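PDB 1S7K: acetyl transferase from Salmonella typhimurium, which probably transfers an acetyl group from acetyl-coenzyme A to the N-terminal amino group of ribosomal protein L12, giving the L7 form. Local coordinates for residues 99-104 and 142-147; 80-85 and 105-110; 119-124 and 131-136. One frame throughout, in Å; residues are numbered along the deposited sequence.

Of the segments in contact, 80-85 comes first; its strand 80-91 turns back into strand 96-103, its antiparallel neighbour. Contact 2 closes the first loop, from 80-85 to 105-110, where the chain leaves strand 96-103 for helix 112-127. Contact 1 opens at 99-104, inside that loop, and closes later at 142-147, so contacts 1 and 2 cross. Contact 3, 119-124 with 131-136, lies wholly within the loop of contact 1 and follows contact 2 in series. Contact 2 holds the turn before helix 112-127 to the sheet. Contact 3 packs that helix on strand 132-138. Contact 1 spans from strand 96-103 to helix 142-150, among the residues that bind coenzyme A.

Contact 1 (99-104 and 142-147); sequences IGYWLD and QASNAV
Tyr101 reaches from strand 96-103 across to helix 142-150, where it meets Val147 and Ser144. Its side chain and that of Val147 approach from opposite directions. Val147 CG2 lies 3.6 Å from Tyr101 OH. The same methyl is 4.0 Å from Tyr101 CZ, so it packs obliquely at the hydroxyl end of the ring. With CG1 anti to the backbone N (chi1 170°), CG2 is the branch left to meet the tyrosine.

Ser144 OG also approaches the ring obliquely, 3.7 Å from Tyr101 CE2. The two hydroxyls are joined through a water. The water lies 2.9 Å from Tyr101 OH and makes a second bond, of 2.8 Å, to Ser144 OG. It therefore bridges strand and helix, although the two side chains make no direct hydrogen bond. Ala143 adds a small contact at the same end of the ring, with its CB 3.7 Å from Tyr101 OH.

This is the splayed region of the GNAT fold. Strands 96-103 and 132-138 are parallel neighbours, paired by backbone between Ile99 and Val134. In this family they part farther along, and the pantetheine arm of the cofactor enters the gap. Tyr101 and Leu103 bind coenzyme A in a structure of this protein; no cofactor is bound to this chain. Strand and helix axes here are 10.8 Å apart; the long Tyr101 side chain and the water span the gap to short side chains on the helix.

Met113, another coenzyme A residue, touches both Tyr101 and Val147 from helix 112-127. Ser144 packs on Cys137, which is linked covalently to coenzyme A in a structure of this protein.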
# COMPACT_ATOMS: atom_id res chain seq x y z
N ILE A 99 -9.81 -3.49 -0.12
CA ILE A 99 -10.73 -4.64 -0.19
C ILE A 99 -10.28 -5.81 -1.10
O ILE A 99 -9.82 -5.61 -2.23
CB ILE A 99 -12.13 -4.14 -0.71
CG1 ILE A 99 -12.81 -3.23 0.33
CG2 ILE A 99 -13.00 -5.35 -1.07
CD1 ILE A 99 -13.79 -2.18 -0.23
N GLY A 100 -10.49 -7.04 -0.66
CA GLY A 100 -10.15 -8.19 -1.53
C GLY A 100 -11.32 -9.16 -1.38
O GLY A 100 -11.96 -9.09 -0.39
N TYR A 101 -11.66 -9.97 -2.39
CA TYR A 101 -12.77 -10.92 -2.20
C TYR A 101 -12.67 -12.02 -3.23
O TYR A 101 -11.96 -11.89 -4.24
CB TYR A 101 -14.15 -10.25 -2.43
CG TYR A 101 -14.58 -10.18 -3.92
CD1 TYR A 101 -15.52 -11.08 -4.46
CD2 TYR A 101 -14.04 -9.24 -4.77
CE1 TYR A 101 -15.92 -11.00 -5.84
CE2 TYR A 101 -14.43 -9.15 -6.15
CZ TYR A 101 -15.37 -10.04 -6.68
OH TYR A 101 -15.67 -9.95 -8.06
N TRP A 102 -13.35 -13.13 -2.93
CA TRP A 102 -13.48 -14.21 -3.89
C TRP A 102 -14.68 -15.04 -3.52
O TRP A 102 -14.96 -15.28 -2.34
CB TRP A 102 -12.19 -15.02 -4.04
CG TRP A 102 -11.76 -15.80 -2.94
CD1 TRP A 102 -10.91 -15.43 -1.94
CD2 TRP A 102 -12.14 -17.16 -2.68
NE1 TRP A 102 -10.73 -16.51 -1.04
CE2 TRP A 102 -11.48 -17.57 -1.49
CE3 TRP A 102 -12.98 -18.08 -3.34
CZ2 TRP A 102 -11.64 -18.87 -0.94
CZ3 TRP A 102 -13.14 -19.38 -2.79
CH2 TRP A 102 -12.47 -19.75 -1.61
N LEU A 103 -15.37 -15.49 -4.56
CA LEU A 103 -16.60 -16.26 -4.43
C LEU A 103 -16.50 -17.62 -5.09
O LEU A 103 -15.90 -17.75 -6.18
CB LEU A 103 -17.75 -15.52 -5.14
CG LEU A 103 -18.27 -14.28 -4.44
CD1 LEU A 103 -19.25 -13.49 -5.30
CD2 LEU A 103 -18.94 -14.73 -3.16
N ASP A 104 -17.10 -18.62 -4.44
CA ASP A 104 -17.17 -19.96 -5.01
C ASP A 104 -17.89 -19.84 -6.33
O ASP A 104 -18.75 -18.98 -6.52
CB ASP A 104 -17.98 -20.90 -4.15
CG ASP A 104 -18.37 -22.14 -4.93
OD1 ASP A 104 -17.45 -22.96 -5.16
OD2 ASP A 104 -19.57 -22.26 -5.32
N GLN A 142 -12.58 -8.06 -15.31
CA GLN A 142 -13.95 -7.60 -15.57
C GLN A 142 -14.84 -7.68 -14.32
O GLN A 142 -15.63 -6.78 -14.06
CB GLN A 142 -14.56 -8.48 -16.65
CG GLN A 142 -15.77 -7.90 -17.37
CD GLN A 142 -16.11 -8.72 -18.62
OE1 GLN A 142 -15.30 -9.56 -19.08
NE2 GLN A 142 -17.31 -8.48 -19.20
N ALA A 143 -14.71 -8.76 -13.55
CA ALA A 143 -15.59 -8.92 -12.38
C ALA A 143 -15.33 -7.87 -11.30
O ALA A 143 -16.26 -7.22 -10.81
CB ALA A 143 -15.45 -10.34 -11.77
N SER A 144 -14.08 -7.69 -10.91
CA SER A 144 -13.79 -6.67 -9.86
C SER A 144 -14.14 -5.24 -10.26
O SER A 144 -14.64 -4.44 -9.44
CB SER A 144 -12.32 -6.76 -9.43
OG SER A 144 -12.06 -7.96 -8.66
N ASN A 145 -13.90 -4.89 -11.52
CA ASN A 145 -14.27 -3.54 -11.95
C ASN A 145 -15.77 -3.31 -11.85
O ASN A 145 -16.21 -2.25 -11.43
CB ASN A 145 -13.76 -3.25 -13.36
CG ASN A 145 -12.27 -2.96 -13.37
OD1 ASN A 145 -11.84 -1.80 -13.02
ND2 ASN A 145 -11.46 -3.97 -13.75
N ALA A 146 -16.56 -4.32 -12.20
CA ALA A 146 -18.00 -4.17 -12.10
C ALA A 146 -18.47 -4.03 -10.63
O ALA A 146 -19.39 -3.23 -10.34
CB ALA A 146 -18.68 -5.35 -12.84
N VAL A 147 -17.83 -4.76 -9.70
CA VAL A 147 -18.20 -4.61 -8.28
C VAL A 147 -17.91 -3.17 -7.89
O VAL A 147 -18.73 -2.50 -7.29
CB VAL A 147 -17.36 -5.61 -7.38
CG1 VAL A 147 -17.57 -5.30 -5.93
CG2 VAL A 147 -17.85 -7.08 -7.63
O HOH W 1 -13.05 -10.54 -9.02

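Contact 2 (80-85 and 105-110); sequences EMAGVL and ESFQGQ
Gln110 NE2 is held by two carbonyl oxygens of the loop that presents Phe107 to Ala82. It donates to Gln108 O at 3.0 Å and to Ser106 O at 3.1 Å. The second bond is nearly straight, at 166°, and its acceptor lies in the amide plane of Gln110. Both oxygens are approached from above their carbonyl planes. The two bonds fold the Gln110 side chain back over the loop and fix the rotation of its amide.

Phe107 carries most of the contact. Ala82 CB sits over the centre of its ring, 3.5 Å from the centroid and 11° off the normal. This is a CH-pi contact made squarely on one face. The methyl is 3.5 Å from Phe107 CG and not much farther from the other ring carbons. Phe107 CG stands anti to its carbonyl carbon (chi1 -62°), which sends the ring toward the strand, and chi2 near a right angle turns its face to Ala82.

Glu80 meets the same ring at the edge. Its extended chain brings CD to 3.9 Å from Phe107 CZ, close to the ring plane. The carboxylate and ring planes are almost perpendicular.

Gln108 to Met113 resemble the Q/R-x-x-G-x-G/A motif of GNAT enzymes, with methionine at the last place. That loop binds the cofactor's pyrophosphate in the family, and Gly109 and Gly111 bind coenzyme A in a structure of this protein.

Ala82 and Gly83 both face Ile75 of strand 71-77, which makes a classic beta bulge. Phe107 thus lies beside the bulge of strand 80-91, and also touches Cys77 of strand 71-77 and Ile112 at the start of helix 112-127.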
# COMPACT_ATOMS: atom_id res chain seq x y z
N GLU A 80 -24.64 -21.59 4.00
CA GLU A 80 -23.61 -22.34 3.29
C GLU A 80 -22.44 -21.39 3.06
O GLU A 80 -22.64 -20.25 2.68
CB GLU A 80 -24.15 -22.78 1.94
CG GLU A 80 -23.31 -23.85 1.33
CD GLU A 80 -23.79 -24.25 -0.03
OE1 GLU A 80 -25.00 -24.11 -0.33
OE2 GLU A 80 -22.93 -24.72 -0.80
N MET A 81 -21.21 -21.85 3.27
CA MET A 81 -20.10 -20.92 3.02
C MET A 81 -20.00 -20.64 1.51
O MET A 81 -20.01 -21.55 0.68
CB MET A 81 -18.82 -21.54 3.59
CG MET A 81 -17.76 -20.54 4.03
SD MET A 81 -16.17 -21.44 4.20
CE MET A 81 -16.07 -21.82 2.66
N ALA A 82 -19.92 -19.36 1.11
CA ALA A 82 -19.88 -19.05 -0.31
C ALA A 82 -18.65 -18.32 -0.82
O ALA A 82 -18.45 -18.23 -2.01
CB ALA A 82 -21.13 -18.22 -0.71
N GLY A 83 -17.87 -17.74 0.08
CA GLY A 83 -16.65 -17.07 -0.36
C GLY A 83 -16.03 -16.28 0.75
O GLY A 83 -16.41 -16.44 1.89
N VAL A 84 -15.06 -15.42 0.42
CA VAL A 84 -14.35 -14.62 1.41
C VAL A 84 -14.43 -13.12 1.06
O VAL A 84 -14.38 -12.78 -0.11
CB VAL A 84 -12.84 -14.98 1.44
CG1 VAL A 84 -12.11 -13.95 2.28
CG2 VAL A 84 -12.61 -16.41 2.07
N LEU A 85 -14.62 -12.26 2.05
CA LEU A 85 -14.62 -10.80 1.85
C LEU A 85 -13.57 -10.27 2.86
O LEU A 85 -13.73 -10.46 4.11
CB LEU A 85 -15.99 -10.20 2.13
CG LEU A 85 -16.08 -8.69 1.97
CD1 LEU A 85 -15.47 -8.28 0.67
CD2 LEU A 85 -17.55 -8.24 2.03
N GLU A 105 -17.57 -20.75 -7.25
CA GLU A 105 -18.14 -20.72 -8.59
C GLU A 105 -19.66 -20.66 -8.70
O GLU A 105 -20.20 -20.05 -9.62
CB GLU A 105 -17.62 -21.91 -9.42
CG GLU A 105 -18.08 -23.29 -8.96
CD GLU A 105 -17.18 -24.41 -9.52
OE1 GLU A 105 -17.48 -25.61 -9.36
OE2 GLU A 105 -16.16 -24.08 -10.13
N SER A 106 -20.37 -21.29 -7.78
CA SER A 106 -21.85 -21.31 -7.88
C SER A 106 -22.51 -20.07 -7.24
O SER A 106 -23.76 -19.95 -7.21
CB SER A 106 -22.41 -22.57 -7.18
OG SER A 106 -22.00 -22.58 -5.83
N PHE A 107 -21.68 -19.15 -6.76
CA PHE A 107 -22.21 -17.91 -6.12
C PHE A 107 -21.73 -16.61 -6.76
O PHE A 107 -21.74 -15.53 -6.11
CB PHE A 107 -21.84 -17.86 -4.65
CG PHE A 107 -22.41 -18.99 -3.83
CD1 PHE A 107 -21.70 -20.16 -3.65
CD2 PHE A 107 -23.65 -18.86 -3.23
CE1 PHE A 107 -22.21 -21.20 -2.85
CE2 PHE A 107 -24.17 -19.90 -2.44
CZ PHE A 107 -23.45 -21.06 -2.25
N GLN A 108 -21.33 -16.70 -8.02
CA GLN A 108 -20.89 -15.53 -8.75
C GLN A 108 -22.01 -14.90 -9.58
O GLN A 108 -23.02 -15.57 -9.93
CB GLN A 108 -19.74 -15.94 -9.69
CG GLN A 108 -18.52 -16.48 -8.94
CD GLN A 108 -17.43 -16.93 -9.90
OE1 GLN A 108 -17.58 -16.80 -11.10
NE2 GLN A 108 -16.33 -17.43 -9.39
N GLY A 109 -21.82 -13.63 -9.90
CA GLY A 109 -22.76 -12.85 -10.69
C GLY A 109 -24.13 -12.62 -10.07
O GLY A 109 -25.06 -12.27 -10.78
N GLN A 110 -24.28 -12.86 -8.76
CA GLN A 110 -25.56 -12.69 -8.09
C GLN A 110 -25.64 -11.52 -7.10
O GLN A 110 -26.55 -11.50 -6.26
CB GLN A 110 -25.91 -13.99 -7.37
CG GLN A 110 -26.00 -15.15 -8.38
CD GLN A 110 -25.76 -16.50 -7.69
OE1 GLN A 110 -26.45 -16.86 -6.75
NE2 GLN A 110 -24.77 -17.21 -8.14

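Contact 3 (119-124 and 131-136); sequences ALMTHY and RRFVIK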
# COMPACT_ATOMS: atom_id res chain seq x y z
N ALA A 119 -22.87 -3.68 3.06
CA ALA A 119 -23.20 -3.88 4.47
C ALA A 119 -21.98 -3.73 5.34
O ALA A 119 -22.04 -3.09 6.39
CB ALA A 119 -23.81 -5.28 4.69
N LEU A 120 -20.86 -4.30 4.87
CA LEU A 120 -19.61 -4.27 5.61
C LEU A 120 -19.12 -2.85 5.77
O LEU A 120 -18.70 -2.48 6.87
CB LEU A 120 -18.54 -5.14 4.94
CG LEU A 120 -17.13 -5.11 5.52
CD1 LEU A 120 -17.21 -5.53 7.01
CD2 LEU A 120 -16.16 -6.01 4.67
N MET A 121 -19.17 -2.06 4.69
CA MET A 121 -18.71 -0.66 4.71
C MET A 121 -19.58 0.20 5.65
O MET A 121 -19.09 0.99 6.44
CB MET A 121 -18.71 -0.09 3.29
CG MET A 121 -17.66 -0.80 2.39
SD MET A 121 -17.56 0.09 0.75
CE MET A 121 -19.27 -0.03 0.20
N THR A 122 -20.87 -0.02 5.61
CA THR A 122 -21.81 0.73 6.45
C THR A 122 -21.51 0.43 7.92
O THR A 122 -21.49 1.33 8.76
CB THR A 122 -23.26 0.26 6.14
OG1 THR A 122 -23.69 0.89 4.92
CG2 THR A 122 -24.19 0.55 7.34
N HIS A 123 -21.30 -0.84 8.17
CA HIS A 123 -20.99 -1.33 9.52
C HIS A 123 -19.67 -0.69 10.03
O HIS A 123 -19.60 -0.28 11.21
CB HIS A 123 -20.86 -2.84 9.46
CG HIS A 123 -20.37 -3.45 10.75
ND1 HIS A 123 -21.25 -3.83 11.75
CD2 HIS A 123 -19.13 -3.75 11.20
CE1 HIS A 123 -20.56 -4.36 12.75
NE2 HIS A 123 -19.28 -4.32 12.44
N TYR A 124 -18.65 -0.59 9.18
CA TYR A 124 -17.41 0.03 9.65
C TYR A 124 -17.52 1.54 9.78
O TYR A 124 -16.87 2.13 10.65
CB TYR A 124 -16.26 -0.35 8.73
CG TYR A 124 -15.65 -1.55 9.32
CD1 TYR A 124 -14.64 -1.42 10.25
CD2 TYR A 124 -16.13 -2.82 9.02
CE1 TYR A 124 -14.10 -2.51 10.88
CE2 TYR A 124 -15.59 -3.94 9.65
CZ TYR A 124 -14.56 -3.75 10.58
OH TYR A 124 -13.92 -4.78 11.15
N ARG A 131 -13.03 4.79 7.26
CA ARG A 131 -13.80 5.78 6.51
C ARG A 131 -13.46 5.77 4.99
O ARG A 131 -14.26 6.20 4.19
CB ARG A 131 -13.51 7.20 7.01
CG ARG A 131 -12.04 7.67 6.74
CD ARG A 131 -11.75 8.90 7.59
NE ARG A 131 -12.66 9.98 7.23
CZ ARG A 131 -12.58 10.70 6.10
NH1 ARG A 131 -11.64 10.47 5.19
NH2 ARG A 131 -13.45 11.66 5.88
N ARG A 132 -12.31 5.24 4.61
CA ARG A 132 -11.87 5.22 3.21
C ARG A 132 -11.73 3.74 2.78
O ARG A 132 -10.91 2.98 3.32
CB ARG A 132 -10.52 5.96 3.05
CG ARG A 132 -10.03 6.01 1.52
CD ARG A 132 -8.65 6.78 1.39
NE ARG A 132 -7.93 6.31 0.22
CZ ARG A 132 -8.25 6.62 -1.04
NH1 ARG A 132 -7.58 6.07 -2.04
NH2 ARG A 132 -9.16 7.55 -1.30
N PHE A 133 -12.57 3.32 1.83
CA PHE A 133 -12.55 1.93 1.41
C PHE A 133 -12.00 1.89 0.03
O PHE A 133 -12.49 2.62 -0.84
CB PHE A 133 -13.98 1.35 1.43
CG PHE A 133 -14.62 1.42 2.77
CD1 PHE A 133 -15.36 2.54 3.14
CD2 PHE A 133 -14.42 0.40 3.70
CE1 PHE A 133 -15.89 2.65 4.40
CE2 PHE A 133 -14.96 0.51 5.00
CZ PHE A 133 -15.70 1.66 5.34
N VAL A 134 -10.97 1.08 -0.18
CA VAL A 134 -10.31 1.07 -1.47
C VAL A 134 -10.31 -0.22 -2.19
O VAL A 134 -10.16 -1.24 -1.55
CB VAL A 134 -8.82 1.47 -1.28
CG1 VAL A 134 -8.07 1.52 -2.63
CG2 VAL A 134 -8.79 2.90 -0.58
N ILE A 135 -10.58 -0.19 -3.51
CA ILE A 135 -10.50 -1.43 -4.33
C ILE A 135 -9.44 -1.22 -5.38
O ILE A 135 -9.58 -0.28 -6.22
CB ILE A 135 -11.82 -1.75 -5.08
CG1 ILE A 135 -12.85 -2.26 -4.07
CG2 ILE A 135 -11.53 -2.82 -6.24
CD1 ILE A 135 -14.33 -2.36 -4.56
N LYS A 136 -8.38 -2.03 -5.35
CA LYS A 136 -7.36 -1.96 -6.40
C LYS A 136 -7.60 -3.24 -7.17
O LYS A 136 -7.68 -4.33 -6.54
CB LYS A 136 -5.95 -2.00 -5.79
CG LYS A 136 -5.54 -0.74 -5.07
CD LYS A 136 -4.31 -0.96 -4.17
CE LYS A 136 -3.08 -1.14 -4.95
NZ LYS A 136 -1.98 -1.57 -4.00
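Phe133 points from strand 132-138 at helix 112-127 and meets Met121 and Tyr124 there. It has the largest buried surface of the contact, and all three residues are buried.

The first kind of interaction is CH-pi. Met121 CG lies over one face of the Phe133 ring, 3.8 Å from the centroid and 16° off the normal. It is displaced toward the rim, on the side of CD2, which it approaches to 3.7 Å. The Met121 CA-CB bond points at the strand, but the chain bends at chi3 (-58°) and its end leads away.

The second is a Met-aromatic contact. Met121 SD is 4.3 Å from the ring centroid and comes in obliquely. It lies near the root of the ring, 3.8 Å from Phe133 CG. The CG-SD bond of Met121 thus runs from over the face toward the root of the ring.

The third is packing at the far end of the ring. Tyr124 CB sits at the edge, in the ring plane, 4.0 Å from Phe133 CZ. The backbone joins in here, with Met121 O 3.6 Å from the same CZ. Beyond CB, the Tyr124 ring leads away from the strand. Its hydroxyl is hydrogen-bonded to Tyr73 OH, and its ring meets Phe87 edge-to-face.

Phe133 is hemmed in further by Phe87 of strand 80-91 and Ile99 of strand 96-103. Met121 also touches Phe153 and Arg177.

Strand 96-103, helix 112-127 and strand 132-138 form a beta-alpha-beta crossover between parallel neighbours. Phe133 packs the helix onto the second strand of this unit, which is the central part of the GNAT fold.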